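PDB 2EWO: putative agmatine deiminase from Streptococcus mutans, which probably hydrolyses agmatine to N-carbamoylputrescine and ammonia, as an agmatine deiminase of the peptidyl-arginine deiminase family. Local coordinates for residues I313-I318 with F339-K343. Residues are numbered along the deposited sequence; the frame is centred on the assembly and turned at random.
Sequences IVNGGI and FPDRK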
loop_
_atom_site.group_PDB
_atom_site.type_symbol
_atom_site.label_atom_id
_atom_site.label_comp_id
_atom_site.label_asym_id
_atom_site.label_seq_id
_atom_site.Cartn_x
_atom_site.Cartn_y
_atom_site.Cartn_z
ATOM N N ILE A 313 -1.829 5.820 -33.934
ATOM C CA ILE A 313 -1.577 6.831 -34.955
ATOM C C ILE A 313 -0.987 8.117 -34.374
ATOM O O ILE A 313 -1.723 9.062 -34.089
ATOM C CB ILE A 313 -2.882 7.215 -35.703
ATOM C CG1 ILE A 313 -3.478 5.986 -36.386
ATOM C CG2 ILE A 313 -2.600 8.306 -36.728
ATOM C CD1 ILE A 313 -2.532 5.302 -37.369
ATOM N N VAL A 314 0.327 8.160 -34.183
ATOM C CA VAL A 314 0.945 9.376 -33.669
ATOM C C VAL A 314 1.107 10.295 -34.889
ATOM O O VAL A 314 0.696 9.934 -36.000
ATOM C CB VAL A 314 2.326 9.088 -33.040
ATOM C CG1 VAL A 314 2.234 7.870 -32.159
ATOM C CG2 VAL A 314 3.378 8.895 -34.114
ATOM N N ASN A 315 1.667 11.485 -34.689
ATOM C CA ASN A 315 1.878 12.382 -35.814
ATOM C C ASN A 315 3.238 12.054 -36.434
ATOM O O ASN A 315 4.259 11.969 -35.738
ATOM C CB ASN A 315 1.792 13.858 -35.382
ATOM C CG ASN A 315 2.594 14.165 -34.125
ATOM O OD1 ASN A 315 3.771 13.808 -34.009
ATOM N ND2 ASN A 315 1.957 14.849 -33.178
ATOM N N GLY A 316 3.223 11.821 -37.745
ATOM C CA GLY A 316 4.436 11.478 -38.469
ATOM C C GLY A 316 4.989 10.094 -38.143
ATOM O O GLY A 316 6.190 9.858 -38.273
ATOM N N GLY A 317 4.123 9.175 -37.723
ATOM C CA GLY A 317 4.582 7.838 -37.389
ATOM C C GLY A 317 3.473 6.867 -37.018
ATOM O O GLY A 317 2.367 7.268 -36.658
ATOM N N ILE A 318 3.766 5.577 -37.119
ATOM C CA ILE A 318 2.800 4.543 -36.780
ATOM C C ILE A 318 3.489 3.484 -35.958
ATOM O O ILE A 318 4.616 3.088 -36.258
ATOM C CB ILE A 318 2.211 3.875 -38.032
ATOM C CG1 ILE A 318 1.228 4.837 -38.698
ATOM C CG2 ILE A 318 1.532 2.553 -37.660
ATOM C CD1 ILE A 318 0.610 4.292 -39.959
ATOM N N PHE A 339 -0.876 5.060 -44.724
ATOM C CA PHE A 339 -0.176 6.260 -44.309
ATOM C C PHE A 339 1.201 6.307 -44.957
ATOM O O PHE A 339 2.216 5.973 -44.337
ATOM C CB PHE A 339 -0.056 6.312 -42.782
ATOM C CG PHE A 339 -1.382 6.339 -42.065
ATOM C CD1 PHE A 339 -2.047 5.158 -41.751
ATOM C CD2 PHE A 339 -1.974 7.549 -41.718
ATOM C CE1 PHE A 339 -3.278 5.178 -41.102
ATOM C CE2 PHE A 339 -3.206 7.580 -41.069
ATOM C CZ PHE A 339 -3.857 6.391 -40.762
ATOM N N PRO A 340 1.250 6.730 -46.230
ATOM C CA PRO A 340 2.507 6.825 -46.978
ATOM C C PRO A 340 3.476 7.830 -46.364
ATOM O O PRO A 340 4.658 7.541 -46.179
ATOM C CB PRO A 340 2.038 7.249 -48.367
ATOM C CG PRO A 340 0.835 8.099 -48.058
ATOM C CD PRO A 340 0.127 7.259 -47.026
ATOM N N ASP A 341 2.960 9.010 -46.053
ATOM C CA ASP A 341 3.774 10.060 -45.466
ATOM C C ASP A 341 3.861 9.905 -43.943
ATOM O O ASP A 341 3.686 10.866 -43.195
ATOM C CB ASP A 341 3.184 11.423 -45.837
ATOM C CG ASP A 341 1.694 11.504 -45.555
ATOM O OD1 ASP A 341 1.307 11.408 -44.367
ATOM O OD2 ASP A 341 0.909 11.652 -46.518
ATOM N N ARG A 342 4.130 8.686 -43.489
ATOM C CA ARG A 342 4.246 8.402 -42.060
ATOM C C ARG A 342 5.175 7.219 -41.843
ATOM O O ARG A 342 4.905 6.124 -42.333
ATOM C CB ARG A 342 2.876 8.067 -41.464
ATOM C CG ARG A 342 2.215 9.188 -40.677
ATOM C CD ARG A 342 1.132 8.625 -39.755
ATOM N NE ARG A 342 0.539 9.653 -38.909
ATOM C CZ ARG A 342 -0.308 10.583 -39.339
ATOM N NH1 ARG A 342 -0.674 10.617 -40.613
ATOM N NH2 ARG A 342 -0.780 11.489 -38.496
ATOM N N LYS A 343 6.265 7.422 -41.114
ATOM C CA LYS A 343 7.184 6.318 -40.864
ATOM C C LYS A 343 6.499 5.261 -40.003
ATOM O O LYS A 343 5.958 5.560 -38.937
ATOM C CB LYS A 343 8.457 6.803 -40.163
ATOM C CG LYS A 343 9.462 5.680 -39.958
ATOM C CD LYS A 343 10.706 6.117 -39.213
ATOM C CE LYS A 343 11.547 4.891 -38.861
ATOM N NZ LYS A 343 12.565 5.148 -37.791
#
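Arg-342 lies across the turn between strands 312-314 and 317-321, its side chain running past Gly-317, where Arg-342 CG comes 3.5 Å from Gly-317 N, to reach the carbonyl of Val-314. There the guanidinium holds a single carbonyl in a fork: Arg-342 NE donates to Val-314 O at 2.9 Å and Arg-342 NH2 to the same Val-314 O at 3.3 Å, so the charge meets a main-chain oxygen lying near the guanidinium plane. Ile-313 CG2 covers one face of that group, 4.1 Å from Arg-342 NE. Three residues earlier, Phe-339, the first residue after helix 328-338 to leave helical geometry, meets both isoleucines with its ring: Ile-318 CD1 packs 3.3 Å from Phe-339 CD1, while Ile-313 CD1 makes an off-centre CH-pi contact, 4.2 Å from the ring centroid. An inverse gamma turn centred on Asp-341 then redirects the chain toward strand 343-347. The backbones join where Ile-318 N donates to Lys-343 O at 2.8 Å, an oxygen also approached by Gly-317 CA at 3.1 Å. Lys-343 sends its amine away to a salt bridge with Glu-58, and Val-314 packs against Gln-24 and Ile-27 of strand 24-29. Strand 312-314, antiparallel strand 317-321, helix 328-338 and strand 343-347, parallel to 317-321, make up a beta-beta-alpha-beta module, the unit repeated round the alpha/beta propeller of the deiminase family.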